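PDB 3HA2: NADPH-quinone reductase from Pediococcus pentosaceus ATCC 25745, which probably transfers electrons from NAD(P)H to quinones through a bound FMN, the crystallised piece being the flavodoxin-like part of a longer chain. Local coordinates for residues 53-59 against 93-99; 1-7 against 30-36; 46-50 against 77-82. The contacts are given in a common frame with arbitrary orientation. Residues are numbered along the deposited sequence.

Interaction 1 (53-59 against 93-99); sequences DRIILEF and KELGIVV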
loop_
_atom_site.group_PDB
_atom_site.type_symbol
_atom_site.label_atom_id
_atom_site.label_comp_id
_atom_site.label_asym_id
_atom_site.label_seq_id
_atom_site.Cartn_x
_atom_site.Cartn_y
_atom_site.Cartn_z
ATOM N N ASP A 53 6.065 -8.900 -21.433
ATOM C CA ASP A 53 6.763 -9.956 -20.694
ATOM C C ASP A 53 7.328 -9.456 -19.373
ATOM O O ASP A 53 7.395 -10.195 -18.400
ATOM C CB ASP A 53 7.929 -10.505 -21.533
ATOM C CG ASP A 53 7.487 -10.968 -22.897
ATOM O OD1 ASP A 53 6.685 -11.926 -22.947
ATOM O OD2 ASP A 53 7.933 -10.379 -23.913
ATOM N N ARG A 54 7.763 -8.209 -19.349
ATOM C CA ARG A 54 8.283 -7.618 -18.125
ATOM C C ARG A 54 7.443 -6.388 -17.808
ATOM O O ARG A 54 7.279 -5.507 -18.646
ATOM C CB ARG A 54 9.756 -7.225 -18.286
ATOM C CG ARG A 54 10.342 -6.551 -17.056
ATOM C CD ARG A 54 11.847 -6.286 -17.233
ATOM N NE ARG A 54 12.597 -7.535 -17.344
ATOM C CZ ARG A 54 13.873 -7.616 -17.714
ATOM N NH1 ARG A 54 14.561 -6.517 -18.023
ATOM N NH2 ARG A 54 14.460 -8.807 -17.795
ATOM N N ILE A 55 6.910 -6.355 -16.594
ATOM C CA ILE A 55 6.013 -5.304 -16.162
ATOM C C ILE A 55 6.736 -4.568 -15.049
ATOM O O ILE A 55 7.092 -5.165 -14.028
ATOM C CB ILE A 55 4.658 -5.861 -15.599
ATOM C CG1 ILE A 55 4.068 -7.024 -16.449
ATOM C CG2 ILE A 55 3.656 -4.721 -15.383
ATOM C CD1 ILE A 55 3.786 -6.708 -17.929
ATOM N N ILE A 56 6.963 -3.281 -15.259
ATOM C CA ILE A 56 7.643 -2.469 -14.270
ATOM C C ILE A 56 6.670 -1.445 -13.701
ATOM O O ILE A 56 6.003 -0.725 -14.444
ATOM C CB ILE A 56 8.871 -1.794 -14.889
ATOM C CG1 ILE A 56 9.947 -2.852 -15.168
ATOM C CG2 ILE A 56 9.378 -0.668 -14.000
ATOM C CD1 ILE A 56 11.061 -2.382 -16.101
ATOM N N LEU A 57 6.571 -1.395 -12.383
ATOM C CA LEU A 57 5.740 -0.368 -11.765
ATOM C C LEU A 57 6.662 0.720 -11.276
ATOM O O LEU A 57 7.575 0.466 -10.481
ATOM C CB LEU A 57 4.952 -0.929 -10.594
ATOM C CG LEU A 57 4.182 -2.223 -10.876
ATOM C CD1 LEU A 57 3.429 -2.610 -9.584
ATOM C CD2 LEU A 57 3.238 -2.119 -12.076
ATOM N N GLU A 58 6.410 1.929 -11.760
ATOM C CA GLU A 58 7.297 3.073 -11.544
ATOM C C GLU A 58 6.542 4.175 -10.788
ATOM O O GLU A 58 5.592 4.799 -11.318
ATOM C CB GLU A 58 7.799 3.578 -12.903
ATOM C CG GLU A 58 8.720 4.769 -12.826
ATOM C CD GLU A 58 9.554 4.945 -14.067
ATOM O OE1 GLU A 58 9.893 3.935 -14.733
ATOM O OE2 GLU A 58 9.888 6.110 -14.369
ATOM N N PHE A 59 6.967 4.435 -9.554
ATOM C CA PHE A 59 6.215 5.354 -8.702
ATOM C C PHE A 59 7.063 5.987 -7.598
ATOM O O PHE A 59 8.099 5.438 -7.220
ATOM C CB PHE A 59 5.024 4.600 -8.081
ATOM C CG PHE A 59 5.418 3.363 -7.267
ATOM C CD1 PHE A 59 5.523 2.097 -7.863
ATOM C CD2 PHE A 59 5.689 3.476 -5.903
ATOM C CE1 PHE A 59 5.895 0.964 -7.109
ATOM C CE2 PHE A 59 6.050 2.347 -5.139
ATOM C CZ PHE A 59 6.149 1.090 -5.746
ATOM N N LYS A 93 5.596 -13.935 -16.261
ATOM C CA LYS A 93 6.037 -12.559 -16.525
ATOM C C LYS A 93 6.915 -12.099 -15.359
ATOM O O LYS A 93 6.853 -12.672 -14.260
ATOM C CB LYS A 93 4.835 -11.613 -16.723
ATOM C CG LYS A 93 3.924 -12.003 -17.886
ATOM C CD LYS A 93 2.699 -11.068 -17.997
ATOM C CE LYS A 93 1.696 -11.596 -19.012
ATOM N NZ LYS A 93 2.244 -11.481 -20.408
ATOM N N GLU A 94 7.753 -11.095 -15.614
ATOM C CA GLU A 94 8.630 -10.544 -14.593
ATOM C C GLU A 94 7.973 -9.290 -14.064
ATOM O O GLU A 94 7.371 -8.539 -14.832
ATOM C CB GLU A 94 10.022 -10.215 -15.152
ATOM C CG GLU A 94 10.853 -11.455 -15.470
ATOM C CD GLU A 94 12.096 -11.158 -16.279
ATOM O OE1 GLU A 94 12.117 -10.171 -17.029
ATOM O OE2 GLU A 94 13.067 -11.940 -16.171
ATOM N N LEU A 95 8.067 -9.091 -12.746
ATOM C CA LEU A 95 7.554 -7.876 -12.112
ATOM C C LEU A 95 8.751 -7.102 -11.587
ATOM O O LEU A 95 9.542 -7.650 -10.821
ATOM C CB LEU A 95 6.626 -8.192 -10.945
ATOM C CG LEU A 95 6.042 -6.945 -10.254
ATOM C CD1 LEU A 95 5.117 -6.129 -11.222
ATOM C CD2 LEU A 95 5.296 -7.293 -8.956
ATOM N N GLY A 96 8.868 -5.845 -12.003
ATOM C CA GLY A 96 9.917 -4.946 -11.513
ATOM C C GLY A 96 9.301 -3.725 -10.856
ATOM O O GLY A 96 8.137 -3.374 -11.105
ATOM N N ILE A 97 10.095 -3.069 -10.025
ATOM C CA ILE A 97 9.661 -1.896 -9.280
ATOM C C ILE A 97 10.739 -0.838 -9.423
ATOM O O ILE A 97 11.915 -1.090 -9.095
ATOM C CB ILE A 97 9.479 -2.242 -7.768
ATOM C CG1 ILE A 97 8.432 -3.356 -7.572
ATOM C CG2 ILE A 97 9.174 -0.950 -6.950
ATOM C CD1 ILE A 97 7.013 -2.976 -7.940
ATOM N N VAL A 98 10.366 0.328 -9.947
ATOM C CA VAL A 98 11.261 1.500 -9.927
ATOM C C VAL A 98 10.638 2.501 -8.954
ATOM O O VAL A 98 9.680 3.187 -9.306
ATOM C CB VAL A 98 11.445 2.116 -11.333
ATOM C CG1 VAL A 98 12.378 3.373 -11.271
ATOM C CG2 VAL A 98 12.045 1.056 -12.284
ATOM N N VAL A 99 11.159 2.543 -7.720
ATOM C CA VAL A 99 10.553 3.344 -6.655
ATOM C C VAL A 99 11.452 4.510 -6.277
ATOM O O VAL A 99 12.625 4.321 -5.979
ATOM C CB VAL A 99 10.164 2.471 -5.402
ATOM C CG1 VAL A 99 11.376 1.666 -4.852
ATOM C CG2 VAL A 99 9.536 3.339 -4.324
HETATM O O HOH W 1 4.576 -13.412 -21.245
#
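Two neighbouring parallel strands of the central sheet meet here, their axes 4.5 Å apart and inclined by 19°. Asp53 opens the ladder: its O accepts from Glu94 N at 2.9 Å, and a water joins Asp53 OD1 to Lys93 NZ (3.1 Å to each), while Asp53 OD2 bonds Gln2 and Lys93 NZ also bonds Asn52 O. Arg54 grips Glu94 in a salt bridge, NE to OE1 2.7 Å and NH2 to OE1 2.8 Å. Ile55 bonds through both backbone groups, N to Glu94 O and O to Gly96 N, each 2.8 Å. Ile56 pairs with Gly96 at the closest CA–CA distance of the register, 4.3 Å, and its CG2 passes on to Val98 CG2 at 3.6 Å. Leu57 repeats the pair of hydrogen bonds, N to Gly96 O and O to Val98 N, each 2.8 Å, and its CG lies 4.0 Å from Leu95 CD1. Glu58 turns its carboxylate to Tyr160. Phe59 N reaches Val98 O at 3.0 Å, and its CE2 packs against Val99 CG2 at 3.7 Å. Six near-linear backbone bonds thus describe a regular parallel ladder in the apolar middle of the sheet, with charged pairing at its N-terminal end.

Interaction 2 (1-7 against 30-36); sequences MQTLIIV and NVTWHPL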
loop_
_atom_site.group_PDB
_atom_site.type_symbol
_atom_site.label_atom_id
_atom_site.label_comp_id
_atom_site.label_asym_id
_atom_site.label_seq_id
_atom_site.Cartn_x
_atom_site.Cartn_y
_atom_site.Cartn_z
HETATM N N MSE A 1 11.806 -9.572 -26.121
HETATM C CA MSE A 1 11.104 -9.291 -24.840
HETATM C C MSE A 1 10.477 -7.921 -24.914
HETATM O O MSE A 1 11.128 -6.943 -25.292
HETATM C CB MSE A 1 12.078 -9.322 -23.667
HETATM C CG MSE A 1 11.403 -9.164 -22.309
HETATM SE SE MSE A 1 12.689 -8.748 -20.917
HETATM C CE MSE A 1 13.380 -7.070 -21.642
ATOM N N GLN A 2 9.206 -7.859 -24.541
ATOM C CA GLN A 2 8.470 -6.612 -24.522
ATOM C C GLN A 2 8.289 -6.185 -23.068
ATOM O O GLN A 2 7.929 -7.004 -22.203
ATOM C CB GLN A 2 7.104 -6.784 -25.207
ATOM C CG GLN A 2 7.159 -7.424 -26.604
ATOM C CD GLN A 2 7.912 -6.579 -27.621
ATOM O OE1 GLN A 2 7.620 -5.398 -27.792
ATOM N NE2 GLN A 2 8.871 -7.191 -28.320
ATOM N N THR A 3 8.532 -4.904 -22.809
ATOM C CA THR A 3 8.442 -4.349 -21.452
ATOM C C THR A 3 7.389 -3.258 -21.383
ATOM O O THR A 3 7.319 -2.387 -22.254
ATOM C CB THR A 3 9.802 -3.760 -21.016
ATOM O OG1 THR A 3 10.802 -4.777 -21.095
ATOM C CG2 THR A 3 9.755 -3.223 -19.591
ATOM N N LEU A 4 6.565 -3.328 -20.336
ATOM C CA LEU A 4 5.546 -2.334 -20.074
ATOM C C LEU A 4 5.929 -1.591 -18.805
ATOM O O LEU A 4 6.107 -2.205 -17.748
ATOM C CB LEU A 4 4.177 -3.031 -19.860
ATOM C CG LEU A 4 2.975 -2.148 -19.506
ATOM C CD1 LEU A 4 2.685 -1.103 -20.606
ATOM C CD2 LEU A 4 1.741 -3.021 -19.244
ATOM N N ILE A 5 6.048 -0.269 -18.907
ATOM C CA ILE A 5 6.343 0.554 -17.741
ATOM C C ILE A 5 5.077 1.312 -17.336
ATOM O O ILE A 5 4.616 2.202 -18.056
ATOM C CB ILE A 5 7.525 1.500 -17.996
ATOM C CG1 ILE A 5 8.748 0.702 -18.498
ATOM C CG2 ILE A 5 7.889 2.272 -16.705
ATOM C CD1 ILE A 5 9.876 1.604 -18.942
ATOM N N ILE A 6 4.522 0.923 -16.187
ATOM C CA ILE A 6 3.344 1.579 -15.608
ATOM C C ILE A 6 3.836 2.751 -14.768
ATOM O O ILE A 6 4.434 2.560 -13.699
ATOM C CB ILE A 6 2.547 0.637 -14.669
ATOM C CG1 ILE A 6 2.167 -0.677 -15.370
ATOM C CG2 ILE A 6 1.298 1.368 -14.115
ATOM C CD1 ILE A 6 1.354 -0.494 -16.640
ATOM N N VAL A 7 3.606 3.948 -15.280
ATOM C CA VAL A 7 4.138 5.167 -14.680
ATOM C C VAL A 7 3.048 5.768 -13.818
ATOM O O VAL A 7 2.098 6.378 -14.330
ATOM C CB VAL A 7 4.617 6.159 -15.761
ATOM C CG1 VAL A 7 5.197 7.439 -15.136
ATOM C CG2 VAL A 7 5.652 5.493 -16.643
ATOM N N ASN A 30 10.733 -1.782 -28.035
ATOM C CA ASN A 30 10.068 -2.855 -27.283
ATOM C C ASN A 30 9.633 -2.442 -25.867
ATOM O O ASN A 30 8.986 -3.228 -25.149
ATOM C CB ASN A 30 10.945 -4.109 -27.238
ATOM C CG ASN A 30 12.279 -3.875 -26.545
ATOM O OD1 ASN A 30 12.836 -2.775 -26.578
ATOM N ND2 ASN A 30 12.795 -4.921 -25.899
ATOM N N VAL A 31 9.992 -1.216 -25.475
ATOM C CA VAL A 31 9.583 -0.650 -24.178
ATOM C C VAL A 31 8.407 0.310 -24.363
ATOM O O VAL A 31 8.486 1.234 -25.177
ATOM C CB VAL A 31 10.741 0.105 -23.486
ATOM C CG1 VAL A 31 10.261 0.714 -22.194
ATOM C CG2 VAL A 31 11.906 -0.828 -23.201
ATOM N N THR A 32 7.324 0.075 -23.616
ATOM C CA THR A 32 6.107 0.894 -23.675
ATOM C C THR A 32 6.002 1.755 -22.419
ATOM O O THR A 32 5.883 1.231 -21.295
ATOM C CB THR A 32 4.822 0.009 -23.836
ATOM O OG1 THR A 32 4.875 -0.695 -25.079
ATOM C CG2 THR A 32 3.524 0.854 -23.822
ATOM N N TRP A 33 6.086 3.072 -22.612
ATOM C CA TRP A 33 5.935 4.029 -21.524
ATOM C C TRP A 33 4.436 4.330 -21.346
ATOM O O TRP A 33 3.814 4.950 -22.206
ATOM C CB TRP A 33 6.751 5.291 -21.851
ATOM C CG TRP A 33 6.627 6.427 -20.878
ATOM C CD1 TRP A 33 5.745 7.479 -20.950
ATOM C CD2 TRP A 33 7.423 6.649 -19.709
ATOM N NE1 TRP A 33 5.937 8.329 -19.883
ATOM C CE2 TRP A 33 6.963 7.848 -19.110
ATOM C CE3 TRP A 33 8.477 5.945 -19.100
ATOM C CZ2 TRP A 33 7.520 8.364 -17.928
ATOM C CZ3 TRP A 33 9.033 6.456 -17.928
ATOM C CH2 TRP A 33 8.548 7.661 -17.352
ATOM N N HIS A 34 3.866 3.867 -20.238
ATOM C CA HIS A 34 2.414 3.893 -20.050
ATOM C C HIS A 34 2.003 4.661 -18.806
ATOM O O HIS A 34 1.919 4.082 -17.715
ATOM C CB HIS A 34 1.825 2.484 -20.009
ATOM C CG HIS A 34 0.326 2.468 -19.982
ATOM N ND1 HIS A 34 -0.441 2.941 -21.027
ATOM C CD2 HIS A 34 -0.545 2.067 -19.026
ATOM C CE1 HIS A 34 -1.723 2.813 -20.724
ATOM N NE2 HIS A 34 -1.814 2.280 -19.519
ATOM N N PRO A 35 1.752 5.970 -18.960
ATOM C CA PRO A 35 1.224 6.719 -17.817
ATOM C C PRO A 35 -0.117 6.185 -17.322
ATOM O O PRO A 35 -1.012 5.876 -18.119
ATOM C CB PRO A 35 1.078 8.144 -18.361
ATOM C CG PRO A 35 2.022 8.210 -19.514
ATOM C CD PRO A 35 1.963 6.836 -20.132
ATOM N N LEU A 36 -0.226 6.047 -16.009
ATOM C CA LEU A 36 -1.468 5.670 -15.379
ATOM C C LEU A 36 -2.331 6.918 -15.217
ATOM O O LEU A 36 -1.938 7.894 -14.553
ATOM C CB LEU A 36 -1.157 4.995 -14.037
ATOM C CG LEU A 36 -2.251 4.448 -13.141
ATOM C CD1 LEU A 36 -3.210 3.558 -13.918
ATOM C CD2 LEU A 36 -1.591 3.666 -11.993
#
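The side chains of this parallel strand pair divide between two sheet faces, and their rotamers decide what touches what. On the face of Thr3, Ile5 and Val7, the indole of Trp33 (chi1 t, chi2 -93°) comes to lie against Val7: the CG2 atom of Val7 stands 3.4 Å from the centroid of the Trp33 six-membered ring and 3° off its normal, a CH-pi contact over the face. Ile5, with chi1 m and chi2 t, extends its CD1 to 3.4 Å from Val31 CG1. Thr3 directs its hydroxyl to Ala164 O. On this same face Val31 and Trp33 also meet helix 18-25.

The other face carries Leu4, Ile6, Thr32 and His34. Leu4 in its t, p rotamer brings CD1 to 3.7 Å from His34 CB, and Ile6, m at both angles, sets CD1 at the edge of the imidazole, 4.0 Å from His34 CD2; His34 NE2 itself bonds Glu45. Asn30, with chi1 p, folds back so that its ND2 donates to Met1 O at 2.7 Å, ahead of the regular ladder. That ladder has six backbone bonds of 2.8–3.0 Å, from Thr3 N to Asn30 O through to Leu36 N to Val7 O, with strand axes 4.7 Å apart at 23°. Strand 3-7, helix 18-25 and strand 31-35 thus form a beta-alpha-beta unit, and strand 31-35 is the sheet's outermost strand on this side within the chain, as in the 2-1-3-4-5 order of the flavodoxin-like fold.

Interaction 3 (46-50 against 77-82); sequences QSLLL and VMTTKF. With SO4 (sulfate ion), chain D.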
loop_
_atom_site.group_PDB
_atom_site.type_symbol
_atom_site.label_atom_id
_atom_site.label_comp_id
_atom_site.label_asym_id
_atom_site.label_seq_id
_atom_site.Cartn_x
_atom_site.Cartn_y
_atom_site.Cartn_z
ATOM N N GLN A 46 -5.565 -4.516 -18.994
ATOM C CA GLN A 46 -5.356 -5.968 -19.068
ATOM C C GLN A 46 -4.738 -6.362 -20.399
ATOM O O GLN A 46 -3.850 -7.218 -20.447
ATOM C CB GLN A 46 -6.664 -6.725 -18.826
ATOM C CG GLN A 46 -7.012 -6.770 -17.344
ATOM C CD GLN A 46 -8.332 -7.462 -17.068
ATOM O OE1 GLN A 46 -9.017 -7.884 -17.986
ATOM N NE2 GLN A 46 -8.706 -7.546 -15.793
ATOM N N SER A 47 -5.200 -5.722 -21.474
ATOM C CA SER A 47 -4.643 -5.967 -22.797
ATOM C C SER A 47 -3.147 -5.678 -22.836
ATOM O O SER A 47 -2.381 -6.468 -23.383
ATOM C CB SER A 47 -5.343 -5.133 -23.856
ATOM O OG SER A 47 -4.838 -5.496 -25.129
ATOM N N LEU A 48 -2.740 -4.544 -22.269
ATOM C CA LEU A 48 -1.316 -4.186 -22.249
ATOM C C LEU A 48 -0.495 -5.190 -21.450
ATOM O O LEU A 48 0.600 -5.579 -21.862
ATOM C CB LEU A 48 -1.124 -2.770 -21.696
ATOM C CG LEU A 48 -1.605 -1.629 -22.598
ATOM C CD1 LEU A 48 -1.461 -0.306 -21.845
ATOM C CD2 LEU A 48 -0.801 -1.585 -23.903
ATOM N N LEU A 49 -1.017 -5.620 -20.305
ATOM C CA LEU A 49 -0.328 -6.650 -19.521
ATOM C C LEU A 49 -0.106 -7.933 -20.315
ATOM O O LEU A 49 0.999 -8.496 -20.310
ATOM C CB LEU A 49 -1.084 -6.957 -18.236
ATOM C CG LEU A 49 -1.077 -5.807 -17.230
ATOM C CD1 LEU A 49 -2.189 -6.046 -16.223
ATOM C CD2 LEU A 49 0.243 -5.720 -16.516
ATOM N N LEU A 50 -1.148 -8.379 -21.010
ATOM C CA LEU A 50 -1.079 -9.627 -21.763
ATOM C C LEU A 50 -0.031 -9.562 -22.871
ATOM O O LEU A 50 0.532 -10.588 -23.242
ATOM C CB LEU A 50 -2.449 -9.991 -22.342
ATOM C CG LEU A 50 -3.535 -10.481 -21.373
ATOM C CD1 LEU A 50 -4.855 -10.695 -22.112
ATOM C CD2 LEU A 50 -3.122 -11.763 -20.676
ATOM N N VAL A 77 -7.710 -3.678 -11.836
ATOM C CA VAL A 77 -7.205 -4.362 -13.029
ATOM C C VAL A 77 -6.853 -5.804 -12.678
ATOM O O VAL A 77 -7.079 -6.722 -13.472
ATOM C CB VAL A 77 -5.959 -3.619 -13.637
ATOM C CG1 VAL A 77 -5.259 -4.464 -14.727
ATOM C CG2 VAL A 77 -6.356 -2.277 -14.204
HETATM N N MSE A 78 -6.270 -5.997 -11.493
HETATM C CA MSE A 78 -5.810 -7.323 -11.078
HETATM C C MSE A 78 -6.949 -8.034 -10.353
HETATM O O MSE A 78 -6.960 -8.149 -9.125
HETATM C CB MSE A 78 -4.561 -7.244 -10.196
HETATM C CG MSE A 78 -3.391 -6.537 -10.835
HETATM SE SE MSE A 78 -2.900 -7.318 -12.555
HETATM C CE MSE A 78 -1.158 -6.400 -12.720
ATOM N N THR A 79 -7.917 -8.508 -11.124
ATOM C CA THR A 79 -9.033 -9.234 -10.538
ATOM C C THR A 79 -8.632 -10.679 -10.231
ATOM O O THR A 79 -7.642 -11.179 -10.741
ATOM C CB THR A 79 -10.259 -9.236 -11.469
ATOM O OG1 THR A 79 -9.906 -9.843 -12.718
ATOM C CG2 THR A 79 -10.759 -7.811 -11.705
ATOM N N THR A 80 -9.410 -11.336 -9.380
ATOM C CA THR A 80 -9.254 -12.765 -9.142
ATOM C C THR A 80 -9.306 -13.533 -10.456
ATOM O O THR A 80 -8.452 -14.394 -10.702
ATOM C CB THR A 80 -10.360 -13.262 -8.196
ATOM O OG1 THR A 80 -10.250 -12.539 -6.969
ATOM C CG2 THR A 80 -10.230 -14.734 -7.918
ATOM N N LYS A 81 -10.302 -13.211 -11.289
ATOM C CA LYS A 81 -10.553 -13.884 -12.575
ATOM C C LYS A 81 -9.359 -13.776 -13.527
ATOM O O LYS A 81 -9.031 -14.721 -14.240
ATOM C CB LYS A 81 -11.802 -13.282 -13.245
ATOM C CG LYS A 81 -12.382 -14.078 -14.426
ATOM C CD LYS A 81 -13.256 -13.177 -15.319
ATOM C CE LYS A 81 -14.331 -13.930 -16.095
ATOM N NZ LYS A 81 -13.995 -15.332 -16.501
ATOM N N PHE A 82 -8.710 -12.619 -13.528
ATOM C CA PHE A 82 -7.621 -12.347 -14.467
ATOM C C PHE A 82 -6.267 -12.819 -13.917
ATOM O O PHE A 82 -5.563 -13.618 -14.555
ATOM C CB PHE A 82 -7.610 -10.846 -14.793
ATOM C CG PHE A 82 -6.510 -10.419 -15.728
ATOM C CD1 PHE A 82 -6.587 -10.683 -17.091
ATOM C CD2 PHE A 82 -5.421 -9.694 -15.250
ATOM C CE1 PHE A 82 -5.575 -10.274 -17.968
ATOM C CE2 PHE A 82 -4.394 -9.283 -16.115
ATOM C CZ PHE A 82 -4.480 -9.555 -17.475
HETATM S S SO4 D . -13.039 -10.585 -9.257
HETATM O O1 SO4 D . -13.947 -11.169 -8.261
HETATM O O2 SO4 D . -13.679 -9.399 -9.839
HETATM O O3 SO4 D . -11.809 -10.141 -8.584
HETATM O O4 SO4 D . -12.746 -11.579 -10.307
HETATM O O HOH W 2 -11.142 -9.059 -14.979
#
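Helix 42-50 packs here against a helix-to-helix junction, where an inverse gamma turn centred on Met78 separates the end of helix 68-77 from the N-cap of helix 80-83. Gln46 makes the polar link: its NE2 donates to Val77 O (3.0 Å, 170°), and a water 3.0 Å from the same NE2 lies 2.7 Å from Thr79 OG1. The aliphatic part of Gln46 lies over Phe82, CG being 3.6 Å from the ring centroid and 5° off the normal, a CH-pi contact. Leu49 CD1 meets Val77 CG1 at 3.8 Å, selenomethionine Met78 CE at 3.7 Å and Phe82 CE2 at 3.9 Å; Leu50 CD2 reaches Phe82 CE1 at 3.9 Å. Met78 O bonds Trp63 of the second subunit, so the junction borders the dimer interface. Thr79 OG1 accepts from Phe82 N at 3.1 Å, while Thr80 N and Lys81 N hold a sulfate, probably from the crystallisation liquor, by O3 at 2.8 Å and O4 at 3.1 Å: a threonine N-cap with an anion at the helix start.

Overall arrangement
From the N terminus, interaction 2 forms first: strand 3-7 pairs with strand 31-35 and closes the loop that carries helix 18-25. The chain then enters helix 42-50 and strand 54-60, the first halves of interactions 3 and 1. Residues 77-82 complete interaction 3 before residues 93-99 complete interaction 1, so these two loops cross, whereas interaction 2 precedes both in series. Interactions 1 and 2 share the sheet, strands 3-7 and 54-60 being neighbours, with centres about 9 Å apart. Interaction 3, about 15 Å from the centre of each, joins helical elements flanking that sheet: Leu48 touches Leu4 and His34, and Leu49 touches Ile55.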